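Local coordinates for protein putative oxidoreductase (Jannaschia sp., PDB 3C24) that is a putative oxidoreductase that probably binds a nicotinamide dinucleotide through its Rossmann-type N-terminal domain, its substrate and reaction being unknown, at residues N7-K12 and A163-D167; V97-D101 and I168-W173; I116-H122 and V151-G157. One frame throughout, in Å; residues are numbered along the deposited sequence. Where two conformers were deposited one is given.

Interaction 1. Residues N7-K12 and A163-D167; sequences NDVGPK and AIGAD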
loop_
_atom_site.group_PDB
_atom_site.type_symbol
_atom_site.label_atom_id
_atom_site.label_comp_id
_atom_site.label_asym_id
_atom_site.label_seq_id
_atom_site.Cartn_x
_atom_site.Cartn_y
_atom_site.Cartn_z
ATOM N N ASN A 7 18.524 -15.001 -22.230
ATOM C CA ASN A 7 19.032 -14.067 -23.241
ATOM C C ASN A 7 20.216 -14.658 -23.963
ATOM O O ASN A 7 20.989 -15.436 -23.393
ATOM C CB ASN A 7 19.497 -12.747 -22.612
ATOM C CG ASN A 7 18.475 -12.152 -21.667
ATOM O OD1 ASN A 7 17.283 -12.003 -21.992
ATOM N ND2 ASN A 7 18.943 -11.792 -20.485
ATOM N N ASP A 8 20.358 -14.249 -25.223
ATOM C CA ASP A 8 21.459 -14.716 -26.073
ATOM C C ASP A 8 22.702 -13.853 -25.872
ATOM O O ASP A 8 23.418 -13.508 -26.802
ATOM C CB ASP A 8 21.070 -14.721 -27.542
ATOM C CG ASP A 8 22.122 -15.377 -28.400
ATOM O OD1 ASP A 8 22.896 -16.209 -27.871
ATOM O OD2 ASP A 8 22.168 -15.063 -29.603
ATOM N N VAL A 9 22.909 -13.477 -24.635
ATOM C CA VAL A 9 24.090 -12.711 -24.267
ATOM C C VAL A 9 25.090 -13.713 -23.693
ATOM O O VAL A 9 24.762 -14.542 -22.846
ATOM C CB VAL A 9 23.781 -11.579 -23.241
ATOM C CG1 VAL A 9 25.099 -11.020 -22.666
ATOM C CG2 VAL A 9 22.876 -10.440 -23.860
ATOM N N GLY A 10 26.318 -13.617 -24.147
ATOM C CA GLY A 10 27.346 -14.529 -23.670
ATOM C C GLY A 10 27.927 -14.045 -22.356
ATOM O O GLY A 10 27.653 -12.926 -21.933
ATOM N N PRO A 11 28.720 -14.900 -21.695
ATOM C CA PRO A 11 29.366 -14.491 -20.453
ATOM C C PRO A 11 30.230 -13.306 -20.664
ATOM O O PRO A 11 30.953 -13.168 -21.648
ATOM C CB PRO A 11 30.202 -15.707 -20.053
ATOM C CG PRO A 11 30.188 -16.624 -21.216
ATOM C CD PRO A 11 28.984 -16.310 -22.027
ATOM N N LYS A 12 30.131 -12.432 -19.696
ATOM C CA LYS A 12 30.878 -11.198 -19.675
ATOM C C LYS A 12 31.659 -11.092 -18.388
ATOM O O LYS A 12 31.316 -11.715 -17.404
ATOM C CB LYS A 12 29.900 -10.030 -19.741
ATOM C CG LYS A 12 29.029 -10.024 -20.975
ATOM C CD LYS A 12 29.782 -9.524 -22.194
ATOM C CE LYS A 12 28.904 -9.577 -23.430
ATOM N NZ LYS A 12 28.598 -10.972 -23.913
ATOM N N ALA A 163 20.992 -5.067 -24.676
ATOM C CA ALA A 163 20.751 -6.487 -24.329
ATOM C C ALA A 163 21.730 -6.941 -23.266
ATOM O O ALA A 163 21.374 -7.689 -22.357
ATOM C CB ALA A 163 20.847 -7.390 -25.548
ATOM N N ILE A 164 22.956 -6.455 -23.361
ATOM C CA ILE A 164 23.992 -6.898 -22.438
ATOM C C ILE A 164 23.677 -6.319 -21.033
ATOM O O ILE A 164 23.651 -7.016 -20.029
ATOM C CB ILE A 164 25.392 -6.511 -22.922
ATOM C CG1 ILE A 164 25.694 -7.232 -24.244
ATOM C CG2 ILE A 164 26.417 -6.824 -21.845
ATOM C CD1 ILE A 164 26.888 -6.648 -25.034
ATOM N N GLY A 165 23.435 -5.029 -20.982
ATOM C CA GLY A 165 23.127 -4.393 -19.706
ATOM C C GLY A 165 21.898 -4.984 -19.074
ATOM O O GLY A 165 21.820 -5.155 -17.862
ATOM N N ALA A 166 20.879 -5.279 -19.889
ATOM C CA ALA A 166 19.643 -5.877 -19.377
ATOM C C ALA A 166 19.901 -7.264 -18.756
ATOM O O ALA A 166 19.351 -7.615 -17.695
ATOM C CB ALA A 166 18.587 -5.965 -20.477
ATOM N N ASP A 167 20.720 -8.026 -19.463
ATOM C CA ASP A 167 21.099 -9.373 -18.987
ATOM C C ASP A 167 21.815 -9.280 -17.628
ATOM O O ASP A 167 21.567 -10.090 -16.713
ATOM C CB ASP A 167 21.972 -10.083 -19.995
ATOM C CG ASP A 167 22.274 -11.504 -19.589
ATOM O OD1 ASP A 167 21.368 -12.345 -19.693
ATOM O OD2 ASP A 167 23.420 -11.776 -19.176
#

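Interaction 2. Residues V97-D101 and I168-W173; sequences VLILD and ICETMW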
loop_
_atom_site.group_PDB
_atom_site.type_symbol
_atom_site.label_atom_id
_atom_site.label_comp_id
_atom_site.label_asym_id
_atom_site.label_seq_id
_atom_site.Cartn_x
_atom_site.Cartn_y
_atom_site.Cartn_z
ATOM N N VAL A 97 29.412 1.030 -18.444
ATOM C CA VAL A 97 29.362 1.572 -17.071
ATOM C C VAL A 97 27.887 1.563 -16.663
ATOM O O VAL A 97 27.014 2.256 -17.272
ATOM C CB VAL A 97 29.950 2.972 -17.013
ATOM C CG1 VAL A 97 29.735 3.569 -15.609
ATOM C CG2 VAL A 97 31.461 2.932 -17.436
ATOM N N LEU A 98 27.602 0.738 -15.654
ATOM C CA LEU A 98 26.250 0.446 -15.244
ATOM C C LEU A 98 25.917 1.096 -13.906
ATOM O O LEU A 98 26.549 0.852 -12.879
ATOM C CB LEU A 98 26.070 -1.071 -15.244
ATOM C CG LEU A 98 24.687 -1.662 -15.517
ATOM C CD1 LEU A 98 24.763 -3.202 -15.703
ATOM C CD2 LEU A 98 23.731 -1.255 -14.431
ATOM N N ILE A 99 24.946 1.987 -14.008
ATOM C CA ILE A 99 24.452 2.788 -12.869
ATOM C C ILE A 99 23.105 2.233 -12.427
ATOM O O ILE A 99 22.257 1.870 -13.235
ATOM C CB ILE A 99 24.367 4.323 -13.167
ATOM C CG1 ILE A 99 25.537 4.854 -14.015
ATOM C CG2 ILE A 99 24.307 5.103 -11.875
ATOM C CD1 ILE A 99 25.244 4.963 -15.538
ATOM N N LEU A 100 22.931 2.170 -11.117
ATOM C CA LEU A 100 21.773 1.517 -10.525
ATOM C C LEU A 100 20.655 2.466 -10.109
ATOM O O LEU A 100 19.753 2.077 -9.343
ATOM C CB LEU A 100 22.247 0.696 -9.308
ATOM C CG LEU A 100 23.383 -0.320 -9.556
ATOM C CD1 LEU A 100 23.729 -1.202 -8.310
ATOM C CD2 LEU A 100 23.042 -1.184 -10.768
ATOM N N ASP A 101 20.751 3.710 -10.545
ATOM C CA ASP A 101 19.798 4.749 -10.213
ATOM C C ASP A 101 19.950 5.886 -11.203
ATOM O O ASP A 101 21.058 6.249 -11.583
ATOM C CB ASP A 101 20.040 5.243 -8.782
ATOM C CG ASP A 101 18.889 6.096 -8.253
ATOM O OD1 ASP A 101 18.623 7.217 -8.758
ATOM O OD2 ASP A 101 18.247 5.654 -7.289
ATOM N N ILE A 168 22.695 -8.308 -17.495
ATOM C CA ILE A 168 23.410 -8.135 -16.243
ATOM C C ILE A 168 22.427 -7.773 -15.121
ATOM O O ILE A 168 22.436 -8.383 -14.026
ATOM C CB ILE A 168 24.543 -7.120 -16.316
ATOM C CG1 ILE A 168 25.574 -7.510 -17.404
ATOM C CG2 ILE A 168 25.228 -7.027 -14.957
ATOM C CD1 ILE A 168 26.047 -8.916 -17.287
ATOM N N CYS A 169 21.534 -6.843 -15.411
ATOM C CA CYS A 169 20.525 -6.443 -14.402
ATOM C C CYS A 169 19.598 -7.579 -14.032
ATOM O O CYS A 169 19.232 -7.743 -12.861
ATOM C CB CYS A 169 19.694 -5.246 -14.879
ATOM S SG CYS A 169 20.652 -3.731 -14.951
ATOM N N GLU A 170 19.246 -8.387 -15.022
ATOM C CA GLU A 170 18.356 -9.544 -14.798
ATOM C C GLU A 170 19.036 -10.616 -13.935
ATOM O O GLU A 170 18.392 -11.357 -13.142
ATOM C CB GLU A 170 17.900 -10.120 -16.117
ATOM C CG GLU A 170 16.852 -9.293 -16.807
ATOM C CD GLU A 170 16.660 -9.662 -18.274
ATOM O OE1 GLU A 170 17.234 -10.674 -18.703
ATOM O OE2 GLU A 170 15.949 -8.924 -18.988
ATOM N N THR A 171 20.356 -10.650 -14.029
ATOM C CA THR A 171 21.167 -11.583 -13.240
ATOM C C THR A 171 21.297 -11.035 -11.818
ATOM O O THR A 171 21.100 -11.761 -10.840
ATOM C CB THR A 171 22.570 -11.749 -13.816
ATOM O OG1 THR A 171 22.466 -12.093 -15.193
ATOM C CG2 THR A 171 23.402 -12.768 -12.992
HETATM N N MSE A 172 21.588 -9.735 -11.694
HETATM C CA MSE A 172 21.775 -9.126 -10.372
HETATM C C MSE A 172 20.538 -9.102 -9.497
HETATM O O MSE A 172 20.634 -9.200 -8.241
HETATM C CB MSE A 172 22.341 -7.704 -10.497
HETATM C CG MSE A 172 23.689 -7.684 -11.100
HETATM SE SE MSE A 172 24.395 -5.824 -11.050
HETATM C CE MSE A 172 23.104 -4.956 -12.075
ATOM N N TRP A 173 19.391 -9.021 -10.155
ATOM C CA TRP A 173 18.123 -8.806 -9.464
ATOM C C TRP A 173 17.123 -9.922 -9.636
ATOM O O TRP A 173 15.923 -9.740 -9.392
ATOM C CB TRP A 173 17.500 -7.472 -9.913
ATOM C CG TRP A 173 18.329 -6.277 -9.503
ATOM C CD1 TRP A 173 18.962 -6.123 -8.346
ATOM C CD2 TRP A 173 18.518 -5.051 -10.243
ATOM N NE1 TRP A 173 19.588 -4.903 -8.298
ATOM C CE2 TRP A 173 19.329 -4.224 -9.452
ATOM C CE3 TRP A 173 18.097 -4.588 -11.497
ATOM C CZ2 TRP A 173 19.734 -2.960 -9.860
ATOM C CZ3 TRP A 173 18.494 -3.307 -11.907
ATOM C CH2 TRP A 173 19.315 -2.517 -11.081
#

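Interaction 3. Residues I116-H122 and V151-G157; sequences ITYFIGH and VCALMQG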
loop_
_atom_site.group_PDB
_atom_site.type_symbol
_atom_site.label_atom_id
_atom_site.label_comp_id
_atom_site.label_asym_id
_atom_site.label_seq_id
_atom_site.Cartn_x
_atom_site.Cartn_y
_atom_site.Cartn_z
ATOM N N ILE A 116 32.303 5.244 -24.539
ATOM C CA ILE A 116 31.872 4.208 -23.589
ATOM C C ILE A 116 30.319 4.206 -23.538
ATOM O O ILE A 116 29.652 5.099 -24.055
ATOM C CB ILE A 116 32.521 4.267 -22.174
ATOM C CG1 ILE A 116 32.254 5.608 -21.447
ATOM C CG2 ILE A 116 34.049 4.007 -22.280
ATOM C CD1 ILE A 116 30.931 5.744 -20.746
ATOM N N THR A 117 29.769 3.196 -22.879
ATOM C CA THR A 117 28.332 3.036 -22.753
ATOM C C THR A 117 27.930 3.311 -21.322
ATOM O O THR A 117 28.619 2.893 -20.391
ATOM C CB THR A 117 27.937 1.583 -23.093
ATOM O OG1 THR A 117 28.120 1.350 -24.496
ATOM C CG2 THR A 117 26.485 1.260 -22.664
ATOM N N TYR A 118 26.840 4.040 -21.168
ATOM C CA TYR A 118 26.186 4.239 -19.876
ATOM C C TYR A 118 24.853 3.547 -19.969
ATOM O O TYR A 118 24.053 3.797 -20.887
ATOM C CB TYR A 118 25.974 5.744 -19.560
ATOM C CG TYR A 118 27.191 6.508 -19.111
ATOM C CD1 TYR A 118 27.945 6.088 -18.066
ATOM C CD2 TYR A 118 27.464 7.767 -19.642
ATOM C CE1 TYR A 118 29.041 6.833 -17.641
ATOM C CE2 TYR A 118 28.558 8.507 -19.223
ATOM C CZ TYR A 118 29.322 8.063 -18.221
ATOM O OH TYR A 118 30.383 8.855 -17.804
ATOM N N PHE A 119 24.634 2.666 -19.006
ATOM C CA PHE A 119 23.429 1.878 -18.891
ATOM C C PHE A 119 22.914 2.066 -17.480
ATOM O O PHE A 119 23.671 1.949 -16.534
ATOM C CB PHE A 119 23.735 0.414 -19.174
ATOM C CG PHE A 119 22.503 -0.460 -19.266
ATOM C CD1 PHE A 119 21.929 -1.015 -18.128
ATOM C CD2 PHE A 119 21.941 -0.767 -20.476
ATOM C CE1 PHE A 119 20.790 -1.797 -18.224
ATOM C CE2 PHE A 119 20.819 -1.550 -20.547
ATOM C CZ PHE A 119 20.268 -2.078 -19.418
ATOM N N ILE A 120 21.624 2.319 -17.392
ATOM C CA ILE A 120 20.899 2.536 -16.100
ATOM C C ILE A 120 19.892 1.424 -15.891
ATOM O O ILE A 120 19.081 1.107 -16.760
ATOM C CB ILE A 120 20.188 3.905 -16.003
ATOM C CG1 ILE A 120 21.067 5.040 -16.507
ATOM C CG2 ILE A 120 19.746 4.114 -14.575
ATOM C CD1 ILE A 120 20.296 6.365 -16.627
ATOM N N GLY A 121 19.908 0.839 -14.684
ATOM C CA GLY A 121 18.890 -0.120 -14.285
ATOM C C GLY A 121 18.350 0.199 -12.910
ATOM O O GLY A 121 19.005 0.869 -12.137
ATOM N N HIS A 122 17.097 -0.169 -12.672
ATOM C CA HIS A 122 16.517 -0.023 -11.335
ATOM C C HIS A 122 15.418 -1.035 -11.131
ATOM O O HIS A 122 14.603 -1.224 -12.027
ATOM C CB HIS A 122 15.979 1.380 -11.170
ATOM C CG HIS A 122 15.879 1.784 -9.734
ATOM N ND1 HIS A 122 16.967 2.262 -9.037
ATOM C CD2 HIS A 122 14.878 1.645 -8.836
ATOM C CE1 HIS A 122 16.600 2.503 -7.789
ATOM N NE2 HIS A 122 15.341 2.138 -7.641
ATOM N N VAL A 151 13.347 -1.970 -14.571
ATOM C CA VAL A 151 13.357 -0.950 -15.637
ATOM C C VAL A 151 14.789 -0.601 -16.003
ATOM O O VAL A 151 15.665 -0.496 -15.123
ATOM C CB VAL A 151 12.574 0.340 -15.248
ATOM C CG1 VAL A 151 11.073 0.045 -15.138
ATOM C CG2 VAL A 151 13.159 0.969 -13.963
ATOM N N CYS A 152 15.037 -0.458 -17.299
ATOM C CA CYS A 152 16.373 -0.172 -17.802
ATOM C C CYS A 152 16.358 0.828 -18.918
ATOM O O CYS A 152 15.423 0.885 -19.709
ATOM C CB CYS A 152 16.997 -1.449 -18.381
ATOM S SG CYS A 152 17.133 -2.889 -17.276
ATOM N N ALA A 153 17.451 1.583 -18.999
ATOM C CA ALA A 153 17.664 2.535 -20.055
ATOM C C ALA A 153 19.076 2.534 -20.570
ATOM O O ALA A 153 20.048 2.462 -19.807
ATOM C CB ALA A 153 17.365 3.939 -19.555
ATOM N N LEU A 154 19.190 2.584 -21.885
ATOM C CA LEU A 154 20.464 2.804 -22.538
ATOM C C LEU A 154 20.640 4.310 -22.616
ATOM O O LEU A 154 19.961 5.019 -23.386
ATOM C CB LEU A 154 20.511 2.181 -23.931
ATOM C CG LEU A 154 21.828 2.283 -24.680
ATOM C CD1 LEU A 154 23.023 1.567 -23.918
ATOM C CD2 LEU A 154 21.630 1.673 -26.089
HETATM N N MSE A 155 21.516 4.837 -21.763
HETATM C CA MSE A 155 21.732 6.294 -21.707
HETATM C C MSE A 155 22.561 6.749 -22.882
HETATM O O MSE A 155 22.342 7.805 -23.456
HETATM C CB MSE A 155 22.395 6.707 -20.387
HETATM C CG MSE A 155 22.786 8.151 -20.340
HETATM SE SE MSE A 155 23.569 8.482 -18.599
HETATM C CE MSE A 155 24.174 10.279 -18.880
ATOM N N GLN A 156 23.587 5.975 -23.169
ATOM C CA GLN A 156 24.414 6.247 -24.326
ATOM C C GLN A 156 25.160 4.992 -24.717
ATOM O O GLN A 156 25.440 4.107 -23.904
ATOM C CB GLN A 156 25.374 7.414 -24.062
ATOM C CG GLN A 156 26.500 7.110 -23.222
ATOM C CD GLN A 156 27.559 8.203 -23.239
ATOM O OE1 GLN A 156 27.271 9.342 -22.912
ATOM N NE2 GLN A 156 28.813 7.823 -23.515
ATOM N N GLY A 157 25.497 4.915 -25.985
ATOM C CA GLY A 157 26.269 3.778 -26.493
ATOM C C GLY A 157 25.547 3.012 -27.566
ATOM O O GLY A 157 24.394 3.311 -27.899
#

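Interaction 1. Residues N7-K12 and A163-D167
Residues 7-12 form the irregular N-terminal lead-in to strand 13-17, the first strand of the Rossmann-type domain, and lie along helix 160-172, which packs on the same sheet. Asn7 makes the polar end of the contact. Its CA-to-CB bond points toward the helix, and ND2 donates a short, nearly straight hydrogen bond to Asp167 OD1 (2.6 Å, 169° at the hydrogen). ND2 also bonds Glu170 on the same helix, so one amide group bridges two carboxylates a turn apart. The CA-to-CB bond of Asp8 points away, and the chain turns here, with a weak backbone bond from Val9 N to Asn7 O (3.0 Å). Val9, which loses the most surface here, points back at the helix and covers about one turn of it: its CG2 lies 3.5 Å from Ala163 O and 4.0 Å from Ala163 CB, while CG1 is 4.1 Å from Ile164 CG1 and 3.9 Å from Asp167 OD2. Gly10 and Pro11 make no contact with 163-167. At Lys12 the chain is about to enter strand 13-17, and its backbone pairs with His37 at the start of strand 37-41. His36, just before that strand, bonds both Lys12 N and Asp167 OD2, tying loop and helix together a second time. The aliphatic part of the Lys12 side chain covers Ile164, with CE 3.9 Å from CD1, and folds back on its own segment so that NZ donates to Gly10 O at 2.9 Å.

Interaction 2. Residues V97-D101 and I168-W173
In this alpha/beta packing of the Rossmann-type sheet, helix 168-172 lies over strand 97-99, the axes 11.4 Å apart at their closest and crossing at -50°. No hydrogen bond links the segments; the fit is one of apolar shapes. Leu98 is the main bump of the strand. Its CD1 fits the hollow between Ile168, Cys169 and Met172, 3.9 Å from Ile168 CG2 and 4.4 Å from the selenomethionine Met172 CE, and its CD2 rests against Cys169 SG (4.0 Å). Ile99, next along, faces the other side of the sheet. Leu100, just past the strand, sets out sideways, but its end swings in, and CD2 fills the notch between Met172 and Trp173. Ile27 of helix 22-33 and Val72 of strand 70-73 also pack on both Leu100 and Met172. Trp173, where the chain leaves the helix, forms the other wall of that notch, with CZ2 3.9 Å from Leu100 CD2, the same methyl that lies 4.0 Å from Met172 CE.

Interaction 3. Residues I116-H122 and V151-G157
Tyr118 has the most surface covered; Gln156 comes next, followed closely by Ile120 and Met155. The backbone N of Tyr118 donates to Gln156 O (3.1 Å), and its O takes two bonds, from Gln156 N (3.2 Å) and Met155 N (2.9 Å). Two residues thus stand opposite one: a classic beta bulge, which shifts the register by one. The Tyr118 ring has Gln156 CD 3.6 Å from its CD2 and, obliquely, the selenium of selenomethionine Met155 4.8 Å from its centroid, a Met-aromatic contact; its OH bonds Pro111. The Gln156 side chain reaches across to the residue just before strand 117-123, NE2 donating to Ile116 O (2.9 Å) and also bonding Arg113 O. Strand 148-156 runs against 117-123 and extends the Rossmann-type sheet beyond its parallel strands. Past the bulge, Ile120 exchanges two backbone bonds with Ala153, as His122 does with Val151, and Ile120 CD1 lies 4.3 Å from Met155 CB. Phe119, on the opposite face from Tyr118, brings CZ within 3.5 Å of Cys152 CB and lies edge-on to Leu154 CD1. At the far end, Phe227 of the second subunit packs on His122 and Val151, and His122 ND1 bonds Leu100 O.

How the interactions relate
Interactions 2 and 3 are buried, whereas interaction 1 lies at the surface. Interactions 1 and 2 use successive parts of helix 160-172, and Asn7 reaches from one into the other through Glu170. Their chemistry differs accordingly: a polar bond beside modest apolar cover outside, purely apolar packing over the sheet, and in interaction 3 a backbone ladder within the sheet itself. Strands 96-99 and 117-123 are neighbours, so interactions 2 and 3 join directly through Val97 N to Thr117 O and Leu100 O to His122 ND1. Phe119 of interaction 3 packs against Gly165 and Ala166, on the helix segment used by interaction 1.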